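Local coordinates for tonb-dependent siderophore receptor (Acinetobacter baumannii, PDB 5FP1), which probably takes up iron across the outer membrane by binding ferric siderophores, as a TonB-dependent receptor that may bind ferric enterobactin with micromolar affinity, at residues Asp159-Gly168 and Arg179-Ala190; His278-Ile286 and Gln333-Asp341. One frame throughout, in Å; residues are numbered along the deposited sequence.

Contact 1: Asp159-Gly168 and Arg179-Ala190; sequences DNYQRITLDG and RVAVLGHQNEKA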
loop_
_atom_site.group_PDB
_atom_site.type_symbol
_atom_site.label_atom_id
_atom_site.label_comp_id
_atom_site.label_asym_id
_atom_site.label_seq_id
_atom_site.Cartn_x
_atom_site.Cartn_y
_atom_site.Cartn_z
ATOM N N ASP A 159 -21.107 -5.650 14.134
ATOM C CA ASP A 159 -21.370 -4.600 13.128
ATOM C C ASP A 159 -21.531 -5.172 11.731
ATOM O O ASP A 159 -20.999 -4.646 10.745
ATOM C CB ASP A 159 -20.299 -3.505 13.201
ATOM C CG ASP A 159 -20.477 -2.610 14.423
ATOM O OD1 ASP A 159 -21.642 -2.255 14.716
ATOM O OD2 ASP A 159 -19.489 -2.272 15.121
ATOM N N ASN A 160 -22.308 -6.258 11.666
ATOM C CA ASN A 160 -22.787 -6.854 10.422
ATOM C C ASN A 160 -21.666 -7.298 9.486
ATOM O O ASN A 160 -21.763 -7.164 8.283
ATOM C CB ASN A 160 -23.749 -5.911 9.706
ATOM C CG ASN A 160 -25.068 -5.777 10.459
ATOM O OD1 ASN A 160 -25.632 -6.771 10.911
ATOM N ND2 ASN A 160 -25.540 -4.552 10.634
ATOM N N TYR A 161 -20.631 -7.861 10.076
ATOM C CA TYR A 161 -19.572 -8.547 9.326
ATOM C C TYR A 161 -20.020 -9.945 8.930
ATOM O O TYR A 161 -20.469 -10.724 9.777
ATOM C CB TYR A 161 -18.364 -8.606 10.234
ATOM C CG TYR A 161 -17.108 -9.266 9.724
ATOM C CD1 TYR A 161 -17.040 -10.649 9.546
ATOM C CD2 TYR A 161 -15.951 -8.524 9.504
ATOM C CE1 TYR A 161 -15.874 -11.256 9.142
ATOM C CE2 TYR A 161 -14.777 -9.126 9.098
ATOM C CZ TYR A 161 -14.736 -10.495 8.931
ATOM O OH TYR A 161 -13.575 -11.110 8.540
ATOM N N GLN A 162 -19.924 -10.257 7.642
ATOM C CA GLN A 162 -20.072 -11.637 7.157
ATOM C C GLN A 162 -19.087 -11.871 6.053
ATOM O O GLN A 162 -18.985 -11.055 5.141
ATOM C CB GLN A 162 -21.490 -11.879 6.607
ATOM C CG GLN A 162 -22.593 -11.583 7.612
ATOM C CD GLN A 162 -23.948 -11.434 6.940
ATOM O OE1 GLN A 162 -24.257 -12.142 5.989
ATOM N NE2 GLN A 162 -24.756 -10.498 7.422
ATOM N N ARG A 163 -18.374 -12.987 6.109
ATOM C CA ARG A 163 -17.353 -13.279 5.114
ATOM C C ARG A 163 -17.287 -14.771 4.843
ATOM O O ARG A 163 -17.236 -15.570 5.780
ATOM C CB ARG A 163 -15.987 -12.805 5.626
ATOM C CG ARG A 163 -14.857 -12.941 4.617
ATOM C CD ARG A 163 -13.557 -12.490 5.243
ATOM N NE ARG A 163 -12.399 -12.623 4.358
ATOM C CZ ARG A 163 -12.020 -11.723 3.449
ATOM N NH1 ARG A 163 -12.730 -10.623 3.241
ATOM N NH2 ARG A 163 -10.935 -11.934 2.721
ATOM N N ILE A 164 -17.299 -15.142 3.580
ATOM C CA ILE A 164 -17.107 -16.536 3.197
ATOM C C ILE A 164 -16.000 -16.577 2.178
ATOM O O ILE A 164 -15.999 -15.798 1.221
ATOM C CB ILE A 164 -18.400 -17.115 2.565
ATOM C CG1 ILE A 164 -19.519 -17.158 3.601
ATOM C CG2 ILE A 164 -18.155 -18.520 2.019
ATOM C CD1 ILE A 164 -20.903 -17.322 3.011
ATOM N N THR A 165 -15.037 -17.462 2.388
ATOM C CA THR A 165 -14.050 -17.748 1.362
ATOM C C THR A 165 -13.997 -19.249 1.122
ATOM O O THR A 165 -14.255 -20.036 2.029
ATOM C CB THR A 165 -12.642 -17.308 1.791
ATOM O OG1 THR A 165 -12.339 -17.916 3.026
ATOM C CG2 THR A 165 -12.555 -15.805 1.975
ATOM N N LEU A 166 -13.658 -19.618 -0.103
ATOM C CA LEU A 166 -13.454 -21.011 -0.500
ATOM C C LEU A 166 -12.245 -21.057 -1.395
ATOM O O LEU A 166 -12.092 -20.201 -2.258
ATOM C CB LEU A 166 -14.666 -21.539 -1.261
ATOM C CG LEU A 166 -15.528 -22.442 -0.389
ATOM C CD1 LEU A 166 -16.816 -21.728 -0.033
ATOM C CD2 LEU A 166 -15.807 -23.758 -1.095
ATOM N N ASP A 167 -11.369 -22.033 -1.178
ATOM C CA ASP A 167 -10.106 -22.151 -1.929
ATOM C C ASP A 167 -9.899 -23.653 -2.256
ATOM O O ASP A 167 -9.627 -24.445 -1.365
ATOM C CB ASP A 167 -8.965 -21.633 -1.069
ATOM C CG ASP A 167 -7.608 -21.629 -1.786
ATOM O OD1 ASP A 167 -7.555 -21.964 -2.985
ATOM O OD2 ASP A 167 -6.577 -21.297 -1.134
ATOM N N GLY A 168 -10.055 -24.027 -3.511
ATOM C CA GLY A 168 -9.907 -25.435 -3.920
ATOM C C GLY A 168 -8.829 -25.593 -4.969
ATOM O O GLY A 168 -8.734 -24.794 -5.901
ATOM N N ARG A 179 -6.747 -24.217 -9.656
ATOM C CA ARG A 179 -7.093 -23.700 -8.340
ATOM C C ARG A 179 -8.105 -22.574 -8.523
ATOM O O ARG A 179 -8.091 -21.884 -9.530
ATOM C CB ARG A 179 -5.846 -23.178 -7.648
ATOM C CG ARG A 179 -6.075 -22.724 -6.230
ATOM C CD ARG A 179 -4.780 -22.242 -5.617
ATOM N NE ARG A 179 -4.931 -21.948 -4.200
ATOM C CZ ARG A 179 -3.912 -21.796 -3.364
ATOM N NH1 ARG A 179 -2.665 -21.879 -3.804
ATOM N NH2 ARG A 179 -4.143 -21.553 -2.086
ATOM N N VAL A 180 -9.018 -22.426 -7.579
ATOM C CA VAL A 180 -9.902 -21.267 -7.584
ATOM C C VAL A 180 -10.170 -20.830 -6.156
ATOM O O VAL A 180 -10.427 -21.659 -5.285
ATOM C CB VAL A 180 -11.214 -21.537 -8.323
ATOM C CG1 VAL A 180 -12.020 -22.611 -7.628
ATOM C CG2 VAL A 180 -12.034 -20.253 -8.422
ATOM N N ALA A 181 -10.051 -19.524 -5.902
ATOM C CA ALA A 181 -10.486 -18.938 -4.631
ATOM C C ALA A 181 -11.678 -18.029 -4.909
ATOM O O ALA A 181 -11.750 -17.392 -5.956
ATOM C CB ALA A 181 -9.352 -18.169 -3.974
ATOM N N VAL A 182 -12.643 -18.025 -4.006
ATOM C CA VAL A 182 -13.847 -17.228 -4.186
ATOM C C VAL A 182 -14.104 -16.500 -2.878
ATOM O O VAL A 182 -13.762 -16.999 -1.808
ATOM C CB VAL A 182 -15.076 -18.084 -4.556
ATOM C CG1 VAL A 182 -16.212 -17.200 -5.011
ATOM C CG2 VAL A 182 -14.753 -19.054 -5.680
ATOM N N LEU A 183 -14.691 -15.312 -2.980
ATOM C CA LEU A 183 -14.874 -14.429 -1.839
ATOM C C LEU A 183 -16.239 -13.778 -1.932
ATOM O O LEU A 183 -16.623 -13.277 -2.989
ATOM C CB LEU A 183 -13.800 -13.320 -1.808
ATOM C CG LEU A 183 -14.060 -12.169 -0.815
ATOM C CD1 LEU A 183 -13.806 -12.612 0.608
ATOM C CD2 LEU A 183 -13.222 -10.931 -1.160
ATOM N N GLY A 184 -16.912 -13.755 -0.789
ATOM C CA GLY A 184 -18.060 -12.900 -0.541
ATOM C C GLY A 184 -17.889 -12.222 0.793
ATOM O O GLY A 184 -17.636 -12.871 1.795
ATOM N N HIS A 185 -18.018 -10.896 0.829
ATOM C CA HIS A 185 -17.705 -10.170 2.051
ATOM C C HIS A 185 -18.557 -8.934 2.238
ATOM O O HIS A 185 -18.800 -8.206 1.291
ATOM C CB HIS A 185 -16.249 -9.727 2.053
ATOM C CG HIS A 185 -15.878 -8.894 3.236
ATOM N ND1 HIS A 185 -15.227 -9.406 4.328
ATOM C CD2 HIS A 185 -16.101 -7.584 3.511
ATOM C CE1 HIS A 185 -15.083 -8.458 5.241
ATOM N NE2 HIS A 185 -15.589 -7.340 4.760
ATOM N N GLN A 186 -18.981 -8.697 3.473
ATOM C CA GLN A 186 -19.595 -7.407 3.849
ATOM C C GLN A 186 -19.266 -7.087 5.272
ATOM O O GLN A 186 -19.132 -7.996 6.120
ATOM C CB GLN A 186 -21.115 -7.404 3.670
ATOM C CG GLN A 186 -21.853 -8.366 4.585
ATOM C CD GLN A 186 -23.370 -8.167 4.564
ATOM O OE1 GLN A 186 -24.004 -8.052 5.611
ATOM N NE2 GLN A 186 -23.942 -8.126 3.386
ATOM N N ASN A 187 -19.121 -5.795 5.553
ATOM C CA ASN A 187 -19.025 -5.320 6.921
ATOM C C ASN A 187 -19.343 -3.839 6.991
ATOM O O ASN A 187 -19.116 -3.095 6.025
ATOM C CB ASN A 187 -17.635 -5.599 7.534
ATOM C CG ASN A 187 -16.547 -4.652 7.026
ATOM O OD1 ASN A 187 -16.023 -4.834 5.927
ATOM N ND2 ASN A 187 -16.177 -3.675 7.844
ATOM N N GLU A 188 -19.864 -3.418 8.134
ATOM C CA GLU A 188 -19.933 -2.007 8.480
ATOM C C GLU A 188 -18.657 -1.670 9.209
ATOM O O GLU A 188 -18.102 -2.517 9.898
ATOM C CB GLU A 188 -21.115 -1.723 9.401
ATOM C CG GLU A 188 -22.445 -1.989 8.750
ATOM C CD GLU A 188 -23.591 -1.865 9.744
ATOM O OE1 GLU A 188 -23.375 -1.379 10.886
ATOM O OE2 GLU A 188 -24.699 -2.253 9.356
ATOM N N LYS A 189 -18.181 -0.437 9.059
ATOM C CA LYS A 189 -17.004 -0.008 9.791
ATOM C C LYS A 189 -17.312 -0.128 11.284
ATOM O O LYS A 189 -18.303 0.427 11.780
ATOM C CB LYS A 189 -16.625 1.421 9.440
ATOM C CG LYS A 189 -15.338 1.859 10.095
ATOM C CD LYS A 189 -15.029 3.312 9.774
ATOM C CE LYS A 189 -13.701 3.742 10.405
ATOM N NZ LYS A 189 -13.499 5.218 10.346
ATOM N N ALA A 190 -16.446 -0.816 12.005
ATOM C CA ALA A 190 -16.736 -1.166 13.398
ATOM C C ALA A 190 -16.793 0.070 14.279
ATOM O O ALA A 190 -15.890 0.928 14.239
ATOM C CB ALA A 190 -15.659 -2.114 13.926
HETATM O O HOH W 1 -23.934 -2.183 13.480
#
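Strands 161-168 and 179-188 run antiparallel, their axes 4.7 Å apart, with paired backbone hydrogen bonds at Q162-Q186, I164-G184, L166-V182 and G168-V180. R179 grips the D167 carboxylate side-on: NE gives its hydrogen to OD1 at 2.9 Å, and NH2 reaches OD2 at 2.6 Å. The arginine chain is extended, CG anti to the backbone N (chi1 -175°), carrying the guanidinium alongside the carboxylate. Both oxygens use their syn lone pairs, and the two planes lie only 10° apart, a flat salt bridge. These strands form a hairpin of the TonB-dependent receptor barrel, and the face carrying D167, R163 and H185 meets the plug: R163 is salt-bridged to E110. L183 CD1 sits over the centre of the R163 guanidinium, 3.5 Å from R163 CZ. The H185 ring turns its edge to the face of Y161 in a T-shaped stack, planes at 80°, and a bond from H185 NE2 to N187 OD1 (2.8 Å), in the ring plane, helps hold its rotation. Toward the loop, N160 ND2 donates to E188 OE2 (2.8 Å), from above the carboxylate plane. D159 OD2 takes the backbone N-H of G191, while a water donates to D159 OD1 and E188 OE1, probably easing their repulsion.

Contact 2: His278-Ile286 and Gln333-Asp341; sequences HDLTDNITI and QLALTGKFD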
loop_
_atom_site.group_PDB
_atom_site.type_symbol
_atom_site.label_atom_id
_atom_site.label_comp_id
_atom_site.label_asym_id
_atom_site.label_seq_id
_atom_site.Cartn_x
_atom_site.Cartn_y
_atom_site.Cartn_z
ATOM N N HIS A 278 10.961 -21.890 -19.043
ATOM C CA HIS A 278 11.716 -23.015 -19.615
ATOM C C HIS A 278 13.093 -23.086 -18.980
ATOM O O HIS A 278 13.819 -22.093 -18.963
ATOM C CB HIS A 278 11.853 -22.896 -21.119
ATOM C CG HIS A 278 12.577 -24.057 -21.730
ATOM N ND1 HIS A 278 12.166 -25.362 -21.547
ATOM C CD2 HIS A 278 13.707 -24.117 -22.478
ATOM C CE1 HIS A 278 13.006 -26.176 -22.167
ATOM N NE2 HIS A 278 13.949 -25.446 -22.738
ATOM N N ASP A 279 13.423 -24.246 -18.431
ATOM C CA ASP A 279 14.734 -24.494 -17.845
ATOM C C ASP A 279 15.741 -24.867 -18.936
ATOM O O ASP A 279 15.742 -25.990 -19.455
ATOM C CB ASP A 279 14.646 -25.603 -16.803
ATOM C CG ASP A 279 13.754 -25.253 -15.651
ATOM O OD1 ASP A 279 13.481 -24.047 -15.436
ATOM O OD2 ASP A 279 13.312 -26.178 -14.941
ATOM N N LEU A 280 16.585 -23.911 -19.293
ATOM C CA LEU A 280 17.607 -24.114 -20.302
ATOM C C LEU A 280 18.664 -25.082 -19.825
ATOM O O LEU A 280 19.230 -25.805 -20.634
ATOM C CB LEU A 280 18.271 -22.801 -20.688
ATOM C CG LEU A 280 17.321 -21.819 -21.338
ATOM C CD1 LEU A 280 17.897 -20.420 -21.329
ATOM C CD2 LEU A 280 17.051 -22.282 -22.753
ATOM N N THR A 281 18.927 -25.097 -18.522
ATOM C CA THR A 281 19.730 -26.155 -17.916
ATOM C C THR A 281 19.123 -26.385 -16.588
ATOM O O THR A 281 18.157 -25.714 -16.248
ATOM C CB THR A 281 21.186 -25.726 -17.700
ATOM O OG1 THR A 281 21.254 -24.764 -16.629
ATOM C CG2 THR A 281 21.750 -25.136 -18.976
ATOM N N ASP A 282 19.683 -27.285 -15.788
ATOM C CA ASP A 282 19.195 -27.457 -14.423
ATOM C C ASP A 282 19.383 -26.203 -13.555
ATOM O O ASP A 282 18.851 -26.130 -12.445
ATOM C CB ASP A 282 19.898 -28.625 -13.730
ATOM C CG ASP A 282 19.586 -29.963 -14.369
ATOM O OD1 ASP A 282 18.441 -30.168 -14.834
ATOM O OD2 ASP A 282 20.499 -30.815 -14.404
ATOM N N ASN A 283 20.171 -25.247 -14.019
ATOM C CA ASN A 283 20.449 -24.054 -13.199
ATOM C C ASN A 283 20.108 -22.702 -13.847
ATOM O O ASN A 283 20.391 -21.653 -13.262
ATOM C CB ASN A 283 21.934 -24.009 -12.848
ATOM C CG ASN A 283 22.349 -25.113 -11.913
ATOM O OD1 ASN A 283 21.651 -25.451 -10.950
ATOM N ND2 ASN A 283 23.502 -25.673 -12.182
ATOM N N ILE A 284 19.602 -22.719 -15.071
ATOM C CA ILE A 284 19.258 -21.491 -15.775
ATOM C C ILE A 284 17.860 -21.603 -16.389
ATOM O O ILE A 284 17.555 -22.550 -17.133
ATOM C CB ILE A 284 20.291 -21.158 -16.844
ATOM C CG1 ILE A 284 21.668 -21.030 -16.188
ATOM C CG2 ILE A 284 19.928 -19.877 -17.590
ATOM C CD1 ILE A 284 22.795 -20.980 -17.179
ATOM N N THR A 285 17.022 -20.617 -16.075
ATOM C CA THR A 285 15.615 -20.610 -16.465
ATOM C C THR A 285 15.330 -19.295 -17.200
ATOM O O THR A 285 15.817 -18.227 -16.792
ATOM C CB THR A 285 14.712 -20.770 -15.210
ATOM O OG1 THR A 285 14.987 -22.020 -14.574
ATOM C CG2 THR A 285 13.220 -20.721 -15.533
ATOM N N ILE A 286 14.576 -19.383 -18.296
ATOM C CA ILE A 286 14.047 -18.202 -18.978
ATOM C C ILE A 286 12.548 -18.143 -18.715
ATOM O O ILE A 286 11.837 -19.168 -18.834
ATOM C CB ILE A 286 14.351 -18.198 -20.488
ATOM C CG1 ILE A 286 13.843 -16.926 -21.152
ATOM C CG2 ILE A 286 13.753 -19.425 -21.193
ATOM C CD1 ILE A 286 14.645 -15.677 -20.854
ATOM N N GLN A 333 7.299 -8.966 -18.893
ATOM C CA GLN A 333 8.651 -9.088 -18.311
ATOM C C GLN A 333 9.297 -10.374 -18.821
ATOM O O GLN A 333 8.719 -11.457 -18.700
ATOM C CB GLN A 333 8.595 -9.218 -16.794
ATOM C CG GLN A 333 8.024 -8.038 -16.072
ATOM C CD GLN A 333 7.980 -8.258 -14.568
ATOM O OE1 GLN A 333 7.880 -9.390 -14.102
ATOM N NE2 GLN A 333 8.020 -7.167 -13.808
ATOM N N LEU A 334 10.524 -10.254 -19.305
ATOM C CA LEU A 334 11.314 -11.405 -19.765
ATOM C C LEU A 334 12.563 -11.442 -18.895
ATOM O O LEU A 334 13.268 -10.439 -18.803
ATOM C CB LEU A 334 11.693 -11.186 -21.235
ATOM C CG LEU A 334 12.526 -12.250 -21.954
ATOM C CD1 LEU A 334 11.720 -13.531 -22.041
ATOM C CD2 LEU A 334 12.877 -11.735 -23.333
ATOM N N ALA A 335 12.777 -12.548 -18.184
ATOM C CA ALA A 335 13.854 -12.642 -17.206
ATOM C C ALA A 335 14.590 -13.957 -17.385
ATOM O O ALA A 335 13.975 -15.022 -17.432
ATOM C CB ALA A 335 13.318 -12.586 -15.792
ATOM N N LEU A 336 15.908 -13.864 -17.430
ATOM C CA LEU A 336 16.774 -15.037 -17.370
ATOM C C LEU A 336 17.384 -15.097 -15.975
ATOM O O LEU A 336 18.069 -14.157 -15.538
ATOM C CB LEU A 336 17.874 -14.873 -18.412
ATOM C CG LEU A 336 18.871 -16.032 -18.524
ATOM C CD1 LEU A 336 18.190 -17.207 -19.184
ATOM C CD2 LEU A 336 20.070 -15.593 -19.345
ATOM N N THR A 337 17.129 -16.193 -15.270
ATOM C CA THR A 337 17.583 -16.343 -13.915
ATOM C C THR A 337 18.390 -17.624 -13.737
ATOM O O THR A 337 18.264 -18.579 -14.508
ATOM C CB THR A 337 16.404 -16.441 -12.927
ATOM O OG1 THR A 337 15.506 -17.473 -13.358
ATOM C CG2 THR A 337 15.647 -15.114 -12.836
ATOM N N GLY A 338 19.171 -17.667 -12.672
ATOM C CA GLY A 338 19.801 -18.912 -12.285
ATOM C C GLY A 338 21.130 -18.694 -11.618
ATOM O O GLY A 338 21.361 -17.667 -10.969
ATOM N N LYS A 339 22.009 -19.677 -11.762
ATOM C CA LYS A 339 23.340 -19.567 -11.189
ATOM C C LYS A 339 24.401 -20.126 -12.112
ATOM O O LYS A 339 24.148 -21.046 -12.899
ATOM C CB LYS A 339 23.398 -20.215 -9.814
ATOM C CG LYS A 339 22.733 -21.553 -9.685
ATOM C CD LYS A 339 22.307 -21.781 -8.240
ATOM C CE LYS A 339 21.496 -23.061 -8.095
ATOM N NZ LYS A 339 22.366 -24.271 -8.101
ATOM N N PHE A 340 25.570 -19.502 -12.051
ATOM C CA PHE A 340 26.732 -19.932 -12.795
ATOM C C PHE A 340 27.960 -19.815 -11.892
ATOM O O PHE A 340 28.233 -18.755 -11.330
ATOM C CB PHE A 340 26.924 -19.069 -14.036
ATOM C CG PHE A 340 28.060 -19.513 -14.890
ATOM C CD1 PHE A 340 28.081 -20.803 -15.414
ATOM C CD2 PHE A 340 29.120 -18.661 -15.161
ATOM C CE1 PHE A 340 29.137 -21.234 -16.197
ATOM C CE2 PHE A 340 30.180 -19.087 -15.947
ATOM C CZ PHE A 340 30.187 -20.373 -16.466
ATOM N N ASP A 341 28.684 -20.915 -11.739
ATOM C CA ASP A 341 29.896 -20.950 -10.912
ATOM C C ASP A 341 31.100 -21.060 -11.846
ATOM O O ASP A 341 31.260 -22.073 -12.515
ATOM C CB ASP A 341 29.812 -22.148 -9.957
ATOM C CG ASP A 341 31.069 -22.343 -9.110
ATOM O OD1 ASP A 341 32.141 -21.770 -9.410
ATOM O OD2 ASP A 341 30.977 -23.094 -8.120
HETATM O O HOH W 2 13.501 -16.621 -15.116
#
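A tight turn between barrel strands 264-279 and 284-304 meets the end of strand 315-341 here, and from it N283 reaches over to K339 twice. Its carbonyl O takes the backbone N-H of K339, while its side-chain OD1 receives K339 NZ at 3.2 Å, from well above the amide carbonyl plane. The lysine manages this by bending at its last torsion (chi4 78°). An ST turn shapes the loop: T281 OG1 accepts the backbone N-H of N283, N to OG1 2.9 Å. Next along, T285 and T337 form an antiparallel hydrogen-bonded pair, with T285 N to T337 O and T337 N to T285 O both 2.9 Å. A water donates to T285 O and A335 O and also hydrogen-bonds T337 OG1, while T285 OG1 gives its proton to D279 OD1 at 2.7 Å. On the other face, L336 CD1 lies 3.6 Å from I284 CG2 and touches L280 CD1, and I286 CD1 packs on L334 CD1 at 3.8 Å. G338 CA makes a CA-H...O contact with N283 O (3.0 Å); at phi 149°, psi -151° a CB would jam against the T337 carbonyl O and run into N283 O, so the backbone calls for glycine. Beyond these segments, D279 is salt-bridged to R216 of strand 215-226, and strand 346-368 flanks 333-341 on its other side, V351 against L336.

In the fold
Both contacts belong to the beta-barrel and come in series along the chain, contact 1 closing before contact 2 opens. Their centres lie 39 Å apart and their nearest atoms about 19 Å, so they do not touch. The strands between them carry the barrel wall from one to the other: 177-188 pairs with 197-209, then 215-226, 264-279, 284-304 and 315-341 follow, each antiparallel to its neighbour. Contact 1 lies nearer the centre of the chain (about 21 Å, centre to centre) and is partly buried; contact 2, about 31 Å out, is a surface contact. Each joins two strands adjacent in the wall that encloses the plug, 161-171 with 177-188 and 284-304 with 315-341.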